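Local coordinates for protein homocitrate synthase (Sulfolobus acidocaldarius, PDB 6KTQ) that catalyses the aldol-type condensation of 2-oxoglutarate with acetyl-CoA to give homocitrate, the first step of lysine biosynthesis through the alpha-aminoadipate pathway, at residues E101-E114 with T153-R165. Sequence-based numbering, arbitrary orientation.
Sequences EIVAHSRAVKRDIE and TVSYAKSHGVKVR. With COA (coenzyme A), chain E; AKG (2-oxoglutaric acid), chain D.
Two beta-alpha units of the catalytic barrel meet here twice: outside, where I113 of helix 110-118 packs on T153, Y156 and A157 of helix 143-159, and inside, where H105 and R165 converge on one substrate oxygen. The short helix segments run nearly alongside, 25° apart. I113 enters with both branches: CD1 reaches CB of T153 at 3.6 Å, while CG2, anti to the backbone N, lies against CB of A157. Nearer the surface, K110 lays CG over a face of the Y156 ring, a CH-pi contact. The phenol OH of that ring donates to OE2 of E114 (2.7 Å) on the carboxylate's anti lone pair, the two planes turned 70° apart. Strand 123-129 separates the strands of the two units, as expected for alternate staves of the parallel TIM barrel of the DRE-TIM family. Between these staves side chains make the contacts: V103 CG1 lies beside R165 NH1, and K163 NZ bridges to OE2 of E101 at 3.5 Å, a carboxylate that R123 also pairs with. In the active site, H105 NE2 gives 2-oxoglutarate O4 a nearly straight bond in its ring plane (3.1 Å, 168°), and R165 NH2, also salt-bridged to E72, adds a weaker, bent one. Just beyond the strand, A108 N donates to adenine N1A of coenzyme A, and A108 CB packs beside T153 OG1, itself hydrogen-bonded to S149 O in its own helix. R107 bends to present a guanidinium face to the pantetheine arm while NE grips D112 OD2 (3.2 Å), which also accepts from R107 N and H75 NE2. With an alanine here, D112 would probably lose that salt bridge, and coenzyme A the packing of CG and CD on adenine and of the guanidinium on the pantoyl group.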
ATOM      1  N   GLU A 101     -18.712  21.047  -4.955  1.00 28.95           N
ATOM      2  CA  GLU A 101     -18.337  21.877  -3.823  1.00 29.90           C
ATOM      3  C   GLU A 101     -17.588  23.102  -4.346  1.00 30.16           C
ATOM      4  O   GLU A 101     -16.631  22.981  -5.108  1.00 30.65           O
ATOM      5  CB  GLU A 101     -17.451  21.091  -2.863  1.00 28.75           C
ATOM      6  CG  GLU A 101     -16.928  21.876  -1.666  1.00 31.43           C
ATOM      7  CD  GLU A 101     -16.130  21.022  -0.715  1.00 32.74           C
ATOM      8  OE1 GLU A 101     -16.329  19.790  -0.688  1.00 37.56           O
ATOM      9  OE2 GLU A 101     -15.296  21.584   0.020  1.00 39.04           O
ATOM     10  N   ILE A 102     -17.998  24.273  -3.892  1.00 30.43           N
ATOM     11  CA  ILE A 102     -17.396  25.532  -4.315  1.00 30.99           C
ATOM     12  C   ILE A 102     -16.363  26.022  -3.322  1.00 29.29           C
ATOM     13  O   ILE A 102     -16.661  26.264  -2.137  1.00 30.34           O
ATOM     14  CB  ILE A 102     -18.455  26.624  -4.542  1.00 31.96           C
ATOM     15  CG1 ILE A 102     -19.604  26.108  -5.412  1.00 33.58           C
ATOM     16  CG2 ILE A 102     -17.810  27.873  -5.159  1.00 32.93           C
ATOM     17  CD1 ILE A 102     -19.204  25.571  -6.786  1.00 35.07           C
ATOM     18  N   VAL A 103     -15.134  26.152  -3.811  1.00 28.18           N
ATOM     19  CA  VAL A 103     -14.006  26.588  -3.023  1.00 27.50           C
ATOM     20  C   VAL A 103     -13.579  28.007  -3.423  1.00 28.92           C
ATOM     21  O   VAL A 103     -13.452  28.312  -4.610  1.00 29.32           O
ATOM     22  CB  VAL A 103     -12.813  25.646  -3.202  1.00 28.54           C
ATOM     23  CG1 VAL A 103     -11.687  26.034  -2.253  1.00 28.51           C
ATOM     24  CG2 VAL A 103     -13.253  24.182  -3.037  1.00 28.10           C
ATOM     25  N   ALA A 104     -13.378  28.853  -2.419  1.00 28.46           N
ATOM     26  CA  ALA A 104     -12.846  30.198  -2.599  1.00 30.64           C
ATOM     27  C   ALA A 104     -11.447  30.263  -2.010  1.00 31.24           C
ATOM     28  O   ALA A 104     -11.173  29.763  -0.901  1.00 27.76           O
ATOM     29  CB  ALA A 104     -13.743  31.225  -1.928  1.00 31.40           C
ATOM     30  N   HIS A 105     -10.566  30.918  -2.747  1.00 29.67           N
ATOM     31  CA  HIS A 105      -9.191  31.054  -2.356  1.00 31.16           C
ATOM     32  C   HIS A 105      -9.056  32.258  -1.429  1.00 33.70           C
ATOM     33  O   HIS A 105      -9.870  33.204  -1.494  1.00 32.49           O
ATOM     34  CB  HIS A 105      -8.359  31.243  -3.628  1.00 35.23           C
ATOM     35  CG  HIS A 105      -7.102  30.431  -3.672  1.00 36.76           C
ATOM     36  ND1 HIS A 105      -5.921  30.926  -4.173  1.00 39.26           N
ATOM     37  CD2 HIS A 105      -6.849  29.158  -3.303  1.00 40.20           C
ATOM     38  CE1 HIS A 105      -4.987  30.000  -4.096  1.00 42.13           C
ATOM     39  NE2 HIS A 105      -5.523  28.915  -3.565  1.00 41.55           N
ATOM     40  N   SER A 106      -8.014  32.254  -0.596  1.00 34.02           N
ATOM     41  CA  SER A 106      -7.792  33.317   0.376  1.00 33.08           C
ATOM     42  C   SER A 106      -6.336  33.406   0.836  1.00 34.21           C
ATOM     43  O   SER A 106      -5.693  32.387   1.087  1.00 29.70           O
ATOM     44  CB  SER A 106      -8.676  33.052   1.592  1.00 37.23           C
ATOM     45  OG  SER A 106      -8.661  34.111   2.523  1.00 38.88           O
ATOM     46  N   ARG A 107      -5.804  34.626   0.951  1.00 32.05           N
ATOM     47  CA  ARG A 107      -4.548  34.818   1.654  1.00 34.93           C
ATOM     48  C   ARG A 107      -4.823  34.612   3.127  1.00 33.84           C
ATOM     49  O   ARG A 107      -5.980  34.514   3.552  1.00 35.75           O
ATOM     50  CB  ARG A 107      -3.968  36.221   1.418  1.00 36.04           C
ATOM     51  CG  ARG A 107      -3.393  36.377   0.024  1.00 39.81           C
ATOM     52  CD  ARG A 107      -2.849  37.773  -0.173  1.00 42.05           C
ATOM     53  NE  ARG A 107      -3.935  38.726  -0.041  1.00 40.57           N
ATOM     54  CZ  ARG A 107      -3.768  40.038   0.026  1.00 43.62           C
ATOM     55  NH1 ARG A 107      -2.546  40.579  -0.036  1.00 42.90           N
ATOM     56  NH2 ARG A 107      -4.840  40.806   0.138  1.00 42.71           N
ATOM     57  N   ALA A 108      -3.766  34.533   3.905  1.00 34.28           N
ATOM     58  CA  ALA A 108      -3.905  34.525   5.345  1.00 36.25           C
ATOM     59  C   ALA A 108      -4.041  35.976   5.789  1.00 37.13           C
ATOM     60  O   ALA A 108      -3.150  36.525   6.396  1.00 36.03           O
ATOM     61  CB  ALA A 108      -2.707  33.865   5.993  1.00 35.38           C
ATOM     62  N   VAL A 109      -5.164  36.597   5.458  1.00 39.96           N
ATOM     63  CA  VAL A 109      -5.437  37.965   5.882  1.00 43.35           C
ATOM     64  C   VAL A 109      -6.933  38.039   6.125  1.00 44.57           C
ATOM     65  O   VAL A 109      -7.721  37.514   5.334  1.00 41.89           O
ATOM     66  CB  VAL A 109      -4.958  39.072   4.883  1.00 44.05           C
ATOM     67  CG1 VAL A 109      -3.578  38.783   4.318  1.00 44.09           C
ATOM     68  CG2 VAL A 109      -5.935  39.293   3.749  1.00 46.11           C
ATOM     69  N   LYS A 110      -7.301  38.674   7.233  1.00 47.11           N
ATOM     70  CA  LYS A 110      -8.687  38.756   7.704  1.00 49.28           C
ATOM     71  C   LYS A 110      -9.660  39.184   6.617  1.00 45.62           C
ATOM     72  O   LYS A 110     -10.712  38.565   6.440  1.00 45.01           O
ATOM     73  CB  LYS A 110      -8.797  39.740   8.876  1.00 56.85           C
ATOM     74  CG  LYS A 110      -8.688  39.119  10.268  1.00 63.96           C
ATOM     75  CD  LYS A 110      -8.721  40.175  11.380  1.00 67.47           C
ATOM     76  CE  LYS A 110      -9.611  41.378  11.043  1.00 70.35           C
ATOM     77  NZ  LYS A 110      -9.663  42.388  12.137  1.00 73.87           N
ATOM     78  N   ARG A 111      -9.308  40.245   5.899  1.00 47.94           N
ATOM     79  CA  ARG A 111     -10.126  40.730   4.782  1.00 54.24           C
ATOM     80  C   ARG A 111     -10.530  39.590   3.837  1.00 51.44           C
ATOM     81  O   ARG A 111     -11.714  39.296   3.703  1.00 51.30           O
ATOM     82  CB  ARG A 111      -9.393  41.830   4.003  1.00 59.82           C
ATOM     83  CG  ARG A 111     -10.246  42.567   2.975  1.00 66.61           C
ATOM     84  CD  ARG A 111     -11.190  43.572   3.618  1.00 72.05           C
ATOM     85  NE  ARG A 111     -12.448  42.987   4.105  1.00 77.31           N
ATOM     86  CZ  ARG A 111     -13.641  43.078   3.498  1.00 80.62           C
ATOM     87  NH1 ARG A 111     -13.795  43.737   2.348  1.00 80.05           N
ATOM     88  NH2 ARG A 111     -14.708  42.504   4.054  1.00 79.66           N
ATOM     89  N   ASP A 112      -9.548  38.941   3.203  1.00 52.67           N
ATOM     90  CA  ASP A 112      -9.837  37.834   2.260  1.00 51.77           C
ATOM     91  C   ASP A 112     -10.786  36.829   2.873  1.00 45.56           C
ATOM     92  O   ASP A 112     -11.768  36.430   2.242  1.00 49.11           O
ATOM     93  CB  ASP A 112      -8.566  37.100   1.832  1.00 48.93           C
ATOM     94  CG  ASP A 112      -7.711  37.912   0.948  1.00 51.03           C
ATOM     95  OD1 ASP A 112      -7.928  39.137   0.914  1.00 59.39           O
ATOM     96  OD2 ASP A 112      -6.823  37.338   0.277  1.00 47.74           O
ATOM     97  N   ILE A 113     -10.503  36.437   4.117  1.00 46.97           N
ATOM     98  CA  ILE A 113     -11.319  35.432   4.806  1.00 44.79           C
ATOM     99  C   ILE A 113     -12.775  35.892   4.976  1.00 48.27           C
ATOM    100  O   ILE A 113     -13.712  35.143   4.663  1.00 45.41           O
ATOM    101  CB  ILE A 113     -10.690  35.045   6.160  1.00 47.53           C
ATOM    102  CG1 ILE A 113      -9.424  34.219   5.922  1.00 47.87           C
ATOM    103  CG2 ILE A 113     -11.672  34.239   7.005  1.00 46.79           C
ATOM    104  CD1 ILE A 113      -8.417  34.257   7.045  1.00 49.62           C
ATOM    105  N   GLU A 114     -12.959  37.125   5.444  1.00 48.24           N
ATOM    106  CA  GLU A 114     -14.302  37.717   5.597  1.00 49.87           C
ATOM    107  C   GLU A 114     -15.058  37.751   4.269  1.00 47.39           C
ATOM    108  O   GLU A 114     -16.257  37.454   4.211  1.00 49.32           O
ATOM    109  CB  GLU A 114     -14.200  39.141   6.155  1.00 50.81           C
ATOM    110  CG  GLU A 114     -13.758  39.208   7.613  1.00 53.82           C
ATOM    111  CD  GLU A 114     -13.026  40.504   7.957  1.00 55.40           C
ATOM    112  OE1 GLU A 114     -12.967  41.413   7.103  1.00 57.76           O
ATOM    113  OE2 GLU A 114     -12.490  40.609   9.076  1.00 55.36           O
ATOM    114  N   THR A 153      -5.415  32.648  11.309  1.00 40.18           N
ATOM    115  CA  THR A 153      -6.259  32.839  10.146  1.00 35.75           C
ATOM    116  C   THR A 153      -7.097  31.628   9.887  1.00 33.85           C
ATOM    117  O   THR A 153      -8.265  31.764   9.564  1.00 33.54           O
ATOM    118  CB  THR A 153      -5.454  33.236   8.897  1.00 36.72           C
ATOM    119  OG1 THR A 153      -4.343  32.356   8.733  1.00 39.30           O
ATOM    120  CG2 THR A 153      -4.930  34.639   9.055  1.00 36.35           C
ATOM    121  N   VAL A 154      -6.537  30.432  10.048  1.00 35.73           N
ATOM    122  CA  VAL A 154      -7.360  29.224   9.887  1.00 36.00           C
ATOM    123  C   VAL A 154      -8.471  29.148  10.935  1.00 36.25           C
ATOM    124  O   VAL A 154      -9.608  28.779  10.620  1.00 35.84           O
ATOM    125  CB  VAL A 154      -6.520  27.928   9.923  1.00 36.24           C
ATOM    126  CG1 VAL A 154      -7.414  26.714  10.116  1.00 34.37           C
ATOM    127  CG2 VAL A 154      -5.688  27.805   8.640  1.00 35.99           C
ATOM    128  N   SER A 155      -8.151  29.480  12.179  1.00 38.84           N
ATOM    129  CA  SER A 155      -9.191  29.540  13.238  1.00 41.59           C
ATOM    130  C   SER A 155     -10.267  30.571  12.950  1.00 40.75           C
ATOM    131  O   SER A 155     -11.473  30.280  13.064  1.00 42.74           O
ATOM    132  CB  SER A 155      -8.565  29.858  14.592  1.00 44.86           C
ATOM    133  OG  SER A 155      -7.852  28.737  15.062  1.00 50.40           O
ATOM    134  N   TYR A 156      -9.831  31.775  12.588  1.00 41.24           N
ATOM    135  CA  TYR A 156     -10.759  32.835  12.214  1.00 42.46           C
ATOM    136  C   TYR A 156     -11.724  32.355  11.132  1.00 42.36           C
ATOM    137  O   TYR A 156     -12.945  32.531  11.267  1.00 41.62           O
ATOM    138  CB  TYR A 156      -9.993  34.080  11.752  1.00 46.23           C
ATOM    139  CG  TYR A 156     -10.859  35.301  11.499  1.00 48.35           C
ATOM    140  CD1 TYR A 156     -11.610  35.879  12.523  1.00 48.60           C
ATOM    141  CD2 TYR A 156     -10.907  35.897  10.239  1.00 49.53           C
ATOM    142  CE1 TYR A 156     -12.398  36.998  12.289  1.00 49.60           C
ATOM    143  CE2 TYR A 156     -11.689  37.009   9.999  1.00 48.60           C
ATOM    144  CZ  TYR A 156     -12.428  37.559  11.026  1.00 50.29           C
ATOM    145  OH  TYR A 156     -13.200  38.669  10.774  1.00 51.82           O
ATOM    146  N   ALA A 157     -11.197  31.726  10.074  1.00 38.33           N
ATOM    147  CA  ALA A 157     -12.052  31.283   8.966  1.00 37.19           C
ATOM    148  C   ALA A 157     -13.037  30.236   9.450  1.00 37.26           C
ATOM    149  O   ALA A 157     -14.231  30.280   9.120  1.00 39.28           O
ATOM    150  CB  ALA A 157     -11.205  30.713   7.819  1.00 40.34           C
ATOM    151  N   LYS A 158     -12.519  29.288  10.216  1.00 37.50           N
ATOM    152  CA  LYS A 158     -13.323  28.231  10.833  1.00 43.03           C
ATOM    153  C   LYS A 158     -14.528  28.788  11.601  1.00 45.89           C
ATOM    154  O   LYS A 158     -15.667  28.309  11.450  1.00 45.64           O
ATOM    155  CB  LYS A 158     -12.460  27.471  11.844  1.00 46.80           C
ATOM    156  CG  LYS A 158     -12.384  25.980  11.666  1.00 47.46           C
ATOM    157  CD  LYS A 158     -13.718  25.280  11.778  1.00 49.09           C
ATOM    158  CE  LYS A 158     -14.149  24.663  10.465  1.00 46.65           C
ATOM    159  NZ  LYS A 158     -14.589  23.265  10.716  1.00 49.70           N
ATOM    160  N   SER A 159     -14.257  29.799  12.428  1.00 47.41           N
ATOM    161  CA  SER A 159     -15.279  30.379  13.295  1.00 48.59           C
ATOM    162  C   SER A 159     -16.453  31.006  12.521  1.00 49.60           C
ATOM    163  O   SER A 159     -17.498  31.235  13.101  1.00 51.60           O
ATOM    164  CB  SER A 159     -14.660  31.371  14.282  1.00 46.72           C
ATOM    165  OG  SER A 159     -14.095  32.488  13.615  1.00 50.28           O
ATOM    166  N   HIS A 160     -16.316  31.232  11.214  1.00 47.00           N
ATOM    167  CA  HIS A 160     -17.477  31.628  10.395  1.00 46.70           C
ATOM    168  C   HIS A 160     -18.388  30.450  10.034  1.00 46.84           C
ATOM    169  O   HIS A 160     -19.390  30.639   9.358  1.00 50.17           O
ATOM    170  CB  HIS A 160     -17.043  32.321   9.099  1.00 46.87           C
ATOM    171  CG  HIS A 160     -16.386  33.652   9.305  1.00 47.91           C
ATOM    172  ND1 HIS A 160     -15.105  33.785   9.799  1.00 48.69           N
ATOM    173  CD2 HIS A 160     -16.820  34.908   9.043  1.00 47.61           C
ATOM    174  CE1 HIS A 160     -14.784  35.067   9.845  1.00 47.61           C
ATOM    175  NE2 HIS A 160     -15.807  35.768   9.388  1.00 47.82           N
ATOM    176  N   GLY A 161     -18.045  29.240  10.458  1.00 45.49           N
ATOM    177  CA  GLY A 161     -18.829  28.062  10.103  1.00 45.94           C
ATOM    178  C   GLY A 161     -18.649  27.601   8.667  1.00 44.17           C
ATOM    179  O   GLY A 161     -19.584  27.101   8.049  1.00 44.68           O
ATOM    180  N   VAL A 162     -17.453  27.761   8.119  1.00 43.69           N
ATOM    181  CA  VAL A 162     -17.161  27.209   6.798  1.00 41.39           C
ATOM    182  C   VAL A 162     -15.990  26.247   6.908  1.00 38.60           C
ATOM    183  O   VAL A 162     -15.101  26.467   7.720  1.00 36.46           O
ATOM    184  CB  VAL A 162     -16.852  28.310   5.779  1.00 46.17           C
ATOM    185  CG1 VAL A 162     -15.523  28.991   6.081  1.00 48.31           C
ATOM    186  CG2 VAL A 162     -16.850  27.740   4.373  1.00 48.01           C
ATOM    187  N   LYS A 163     -16.000  25.199   6.080  1.00 37.80           N
ATOM    188  CA  LYS A 163     -14.876  24.265   5.990  1.00 37.55           C
ATOM    189  C   LYS A 163     -13.624  24.964   5.490  1.00 35.27           C
ATOM    190  O   LYS A 163     -13.700  25.841   4.626  1.00 33.11           O
ATOM    191  CB  LYS A 163     -15.232  23.080   5.102  1.00 39.14           C
ATOM    192  CG  LYS A 163     -16.229  22.150   5.786  1.00 45.58           C
ATOM    193  CD  LYS A 163     -16.507  20.868   5.007  1.00 50.20           C
ATOM    194  CE  LYS A 163     -17.685  20.996   4.047  1.00 56.17           C
ATOM    195  NZ  LYS A 163     -17.395  21.854   2.860  1.00 57.87           N
ATOM    196  N   VAL A 164     -12.475  24.596   6.058  1.00 32.59           N
ATOM    197  CA  VAL A 164     -11.226  25.235   5.716  1.00 32.12           C
ATOM    198  C   VAL A 164     -10.158  24.269   5.208  1.00 31.94           C
ATOM    199  O   VAL A 164      -9.794  23.283   5.863  1.00 29.79           O
ATOM    200  CB  VAL A 164     -10.675  26.024   6.902  1.00 32.17           C
ATOM    201  CG1 VAL A 164      -9.382  26.740   6.521  1.00 33.01           C
ATOM    202  CG2 VAL A 164     -11.713  27.027   7.369  1.00 33.37           C
ATOM    203  N   ARG A 165      -9.654  24.558   4.013  1.00 31.39           N
ATOM    204  CA  ARG A 165      -8.428  23.930   3.551  1.00 30.30           C
ATOM    205  C   ARG A 165      -7.258  24.870   3.782  1.00 29.71           C
ATOM    206  O   ARG A 165      -7.398  26.075   3.648  1.00 30.96           O
ATOM    207  CB  ARG A 165      -8.544  23.550   2.070  1.00 30.25           C
ATOM    208  CG  ARG A 165      -7.261  22.966   1.525  1.00 32.39           C
ATOM    209  CD  ARG A 165      -7.406  22.703   0.037  1.00 34.47           C
ATOM    210  NE  ARG A 165      -6.855  23.768  -0.787  1.00 34.06           N
ATOM    211  CZ  ARG A 165      -7.346  24.158  -1.962  1.00 31.23           C
ATOM    212  NH1 ARG A 165      -8.450  23.624  -2.457  1.00 31.78           N
ATOM    213  NH2 ARG A 165      -6.733  25.126  -2.632  1.00 32.67           N
TER
HETATM  214  N1A COA E 403      -0.953  35.552   3.177  1.00 35.19           N
HETATM  215  C2A COA E 403      -0.800  36.853   3.550  1.00 36.23           C
HETATM  216  N3A COA E 403      -0.129  37.775   2.797  1.00 32.81           N
HETATM  217  C4A COA E 403       0.454  37.430   1.633  1.00 34.88           C
HETATM  218  C5A COA E 403       0.326  36.048   1.164  1.00 34.45           C
HETATM  219  C6A COA E 403      -0.415  35.102   2.022  1.00 35.23           C
HETATM  220  N6A COA E 403      -0.544  33.821   1.626  1.00 36.16           N
HETATM  221  N7A COA E 403       0.972  35.981  -0.016  1.00 34.37           N
HETATM  222  C8A COA E 403       1.486  37.219  -0.280  1.00 36.14           C
HETATM  223  N9A COA E 403       1.179  38.064   0.711  1.00 37.32           N
HETATM  224  C1B COA E 403       1.447  39.508   0.761  1.00 38.72           C
HETATM  225  C2B COA E 403       2.881  39.922   0.573  1.00 38.94           C
HETATM  226  O2B COA E 403       3.660  39.801   1.749  1.00 37.04           O
HETATM  227  C3B COA E 403       2.659  41.362   0.170  1.00 38.85           C
HETATM  228  O3B COA E 403       2.229  42.191   1.226  1.00 40.02           O
HETATM  229  P3B COA E 403       2.762  43.701   1.302  1.00 44.53           P
HETATM  230  O7A COA E 403       2.615  43.956   2.757  1.00 42.60           O
HETATM  231  O8A COA E 403       1.802  44.437   0.390  1.00 46.21           O
HETATM  232  O9A COA E 403       4.169  43.677   0.803  1.00 37.36           O
HETATM  233  C4B COA E 403       1.513  41.270  -0.804  1.00 41.39           C
HETATM  234  O4B COA E 403       0.750  40.128  -0.341  1.00 38.97           O
HETATM  235  C5B COA E 403       2.303  41.214  -2.105  1.00 43.08           C
HETATM  236  O5B COA E 403       1.574  41.347  -3.252  1.00 42.14           O
HETATM  237  P1A COA E 403       1.061  42.635  -4.065  1.00 35.33           P
HETATM  238  O1A COA E 403       0.523  41.763  -5.138  1.00 30.99           O
HETATM  239  O2A COA E 403       2.091  43.686  -4.380  1.00 39.36           O
HETATM  240  O3A COA E 403      -0.051  43.183  -3.036  1.00 33.74           O
HETATM  241  P2A COA E 403      -1.378  43.978  -3.370  1.00 34.99           P
HETATM  242  O4A COA E 403      -1.057  45.120  -4.298  1.00 31.01           O
HETATM  243  O5A COA E 403      -2.089  44.197  -2.064  1.00 34.26           O
HETATM  244  O6A COA E 403      -2.305  42.932  -4.141  1.00 32.68           O
HETATM  245  CBP COA E 403      -3.586  40.911  -4.469  1.00 30.78           C
HETATM  246  CCP COA E 403      -2.700  41.707  -3.505  1.00 32.34           C
HETATM  247  CDP COA E 403      -4.006  39.571  -3.847  1.00 30.26           C
HETATM  248  CEP COA E 403      -4.848  41.731  -4.765  1.00 31.30           C
HETATM  249  CAP COA E 403      -2.788  40.731  -5.764  1.00 30.92           C
HETATM  250  OAP COA E 403      -1.471  40.208  -5.541  1.00 31.57           O
HETATM  251  C9P COA E 403      -3.502  39.821  -6.708  1.00 30.26           C
HETATM  252  O9P COA E 403      -4.523  40.206  -7.229  1.00 29.10           O
HETATM  253  N8P COA E 403      -2.945  38.621  -6.890  1.00 30.12           N
HETATM  254  C7P COA E 403      -3.481  37.598  -7.768  1.00 30.95           C
HETATM  255  C6P COA E 403      -3.835  36.336  -6.967  1.00 33.89           C
HETATM  256  C5P COA E 403      -2.567  35.697  -6.436  1.00 34.97           C
HETATM  257  O5P COA E 403      -1.523  36.362  -6.365  1.00 30.50           O
HETATM  258  N4P COA E 403      -2.656  34.418  -6.044  1.00 36.97           N
HETATM  259  C3P COA E 403      -1.504  33.756  -5.435  1.00 39.78           C
HETATM  260  C2P COA E 403      -1.629  32.248  -5.311  1.00 44.14           C
HETATM  261  S1P COA E 403      -0.195  31.725  -4.321  1.00 57.84           S
HETATM  262  C1  AKG D 402       0.652  26.971  -5.688  1.00 58.85           C
HETATM  263  O1  AKG D 402       1.210  26.389  -6.636  1.00 60.01           O
HETATM  264  O2  AKG D 402       1.296  27.229  -4.646  1.00 61.64           O
HETATM  265  C2  AKG D 402      -0.770  27.352  -5.824  1.00 60.44           C
HETATM  266  O5  AKG D 402      -1.194  27.816  -6.891  1.00 53.23           O
HETATM  267  C3  AKG D 402      -1.722  27.123  -4.654  1.00 54.80           C
HETATM  268  C4  AKG D 402      -2.272  25.702  -4.814  1.00 48.17           C
HETATM  269  C5  AKG D 402      -3.391  25.284  -3.868  1.00 47.68           C
HETATM  270  O3  AKG D 402      -3.453  24.050  -3.590  1.00 34.87           O
HETATM  271  O4  AKG D 402      -4.185  26.155  -3.390  1.00 46.34           O